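Local structure of arginine kinase (Anthopleura japonica, 4RF6) at residues Lys405-Leu409 with Tyr410-Asn414. The protein catalyses the reversible transfer of a phosphoryl group from ATP to L-arginine, yielding phosphoarginine and ADP, with two phosphagen kinase units fused in one chain. Numbering follows the deposited sequence.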
loop_
_atom_site.group_PDB
_atom_site.type_symbol
_atom_site.label_atom_id
_atom_site.label_comp_id
_atom_site.label_asym_id
_atom_site.label_seq_id
_atom_site.Cartn_x
_atom_site.Cartn_y
_atom_site.Cartn_z
ATOM N N LYS A 405 -12.601 -8.838 16.876
ATOM C CA LYS A 405 -11.972 -8.202 15.718
ATOM C C LYS A 405 -12.192 -8.977 14.416
ATOM O O LYS A 405 -11.659 -8.607 13.364
ATOM C CB LYS A 405 -10.480 -7.972 15.972
ATOM C CG LYS A 405 -10.206 -7.005 17.121
ATOM C CD LYS A 405 -8.723 -6.881 17.435
ATOM C CE LYS A 405 -8.468 -5.922 18.600
ATOM N NZ LYS A 405 -8.985 -6.450 19.895
ATOM N N GLY A 406 -12.976 -10.051 14.490
ATOM C CA GLY A 406 -13.375 -10.795 13.304
ATOM C C GLY A 406 -12.467 -11.950 12.900
ATOM O O GLY A 406 -12.577 -12.472 11.782
ATOM N N ILE A 407 -11.581 -12.363 13.803
ATOM C CA ILE A 407 -10.629 -13.429 13.491
ATOM C C ILE A 407 -11.247 -14.816 13.690
ATOM O O ILE A 407 -11.776 -15.115 14.762
ATOM C CB ILE A 407 -9.336 -13.314 14.340
ATOM C CG1 ILE A 407 -8.818 -11.874 14.352
ATOM C CG2 ILE A 407 -8.258 -14.257 13.803
ATOM C CD1 ILE A 407 -8.438 -11.339 12.961
ATOM N N SER A 408 -11.174 -15.663 12.664
ATOM C CA SER A 408 -11.674 -17.031 12.790
ATOM C C SER A 408 -10.541 -18.010 13.078
ATOM O O SER A 408 -9.362 -17.658 12.997
ATOM C CB SER A 408 -12.401 -17.465 11.521
ATOM O OG SER A 408 -11.477 -17.687 10.470
ATOM N N LEU A 409 -10.903 -19.240 13.424
ATOM C CA LEU A 409 -9.914 -20.304 13.574
ATOM C C LEU A 409 -9.160 -20.499 12.270
ATOM O O LEU A 409 -7.939 -20.682 12.265
ATOM C CB LEU A 409 -10.585 -21.621 13.960
ATOM C CG LEU A 409 -9.632 -22.809 14.078
ATOM C CD1 LEU A 409 -8.756 -22.651 15.302
ATOM C CD2 LEU A 409 -10.385 -24.134 14.133
ATOM N N TYR A 410 -9.888 -20.467 11.156
ATOM C CA TYR A 410 -9.264 -20.720 9.865
ATOM C C TYR A 410 -8.279 -19.613 9.511
ATOM O O TYR A 410 -7.248 -19.882 8.890
ATOM C CB TYR A 410 -10.300 -20.901 8.751
ATOM C CG TYR A 410 -9.911 -21.994 7.775
ATOM C CD1 TYR A 410 -8.750 -21.892 7.013
ATOM C CD2 TYR A 410 -10.698 -23.126 7.622
ATOM C CE1 TYR A 410 -8.382 -22.890 6.127
ATOM C CE2 TYR A 410 -10.345 -24.130 6.734
ATOM C CZ TYR A 410 -9.188 -24.006 5.993
ATOM O OH TYR A 410 -8.832 -25.001 5.111
ATOM N N ASP A 411 -8.592 -18.376 9.901
ATOM C CA ASP A 411 -7.625 -17.285 9.782
ATOM C C ASP A 411 -6.317 -17.682 10.466
ATOM O O ASP A 411 -5.229 -17.515 9.906
ATOM C CB ASP A 411 -8.159 -15.995 10.425
ATOM C CG ASP A 411 -9.257 -15.344 9.610
ATOM O OD1 ASP A 411 -9.274 -15.547 8.379
ATOM O OD2 ASP A 411 -10.094 -14.626 10.201
ATOM N N CYS A 412 -6.433 -18.219 11.678
ATOM C CA CYS A 412 -5.257 -18.549 12.483
ATOM C C CYS A 412 -4.429 -19.689 11.906
ATOM O O CYS A 412 -3.203 -19.680 12.001
ATOM C CB CYS A 412 -5.671 -18.901 13.911
ATOM S SG CYS A 412 -6.299 -17.496 14.843
ATOM N N ILE A 413 -5.095 -20.668 11.300
ATOM C CA ILE A 413 -4.402 -21.863 10.832
ATOM C C ILE A 413 -4.032 -21.786 9.353
ATOM O O ILE A 413 -3.329 -22.659 8.835
ATOM C CB ILE A 413 -5.249 -23.126 11.081
ATOM C CG1 ILE A 413 -6.406 -23.194 10.076
ATOM C CG2 ILE A 413 -5.767 -23.144 12.523
ATOM C CD1 ILE A 413 -7.177 -24.491 10.125
ATOM N N ASN A 414 -4.485 -20.732 8.678
ATOM C CA ASN A 414 -4.340 -20.631 7.222
ATOM C C ASN A 414 -2.920 -20.857 6.693
ATOM O O ASN A 414 -2.721 -21.603 5.735
ATOM C CB ASN A 414 -4.911 -19.306 6.698
ATOM C CG ASN A 414 -5.020 -19.284 5.184
ATOM O OD1 ASN A 414 -5.857 -19.982 4.604
ATOM N ND2 ASN A 414 -4.168 -18.491 4.533
#
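D411 OD2 is gripped by the backbone N of S408, at 2.9 Å along a nearly straight N-H (174°), and by a salt bridge from R125. The amide meets the oxygen from above the carboxylate plane, and OD1 turns to R370 in a second salt bridge; two arginines would be expected to keep the acid ionised. With chi1 at -73°, the D411 carboxylate swings back beside its own backbone N, towards the start of the helix. The return bond runs from D411 N to S408 OG (3.0 Å); a chi1 of 72° sets OG between the backbone N and carbonyl carbon of S408, facing D411 N. Together the two bonds make a capping box, with S408 as N-cap of helix 409-418 in the N-terminal domain of the second repeat. The helical bonding then starts with C412 N to S408 O (3.3 Å) and I413 N to L409 O (3.0 Å). I407 CG2 lies against D411 CB (3.8 Å) and C412 SG (3.9 Å), and C433 of helix 433-436 touches both I407 and C412. L409 CD1 meets I413 CG2, one turn apart on the helix, at 4.1 Å, where L440 of helix 438-448 packs against both side chains.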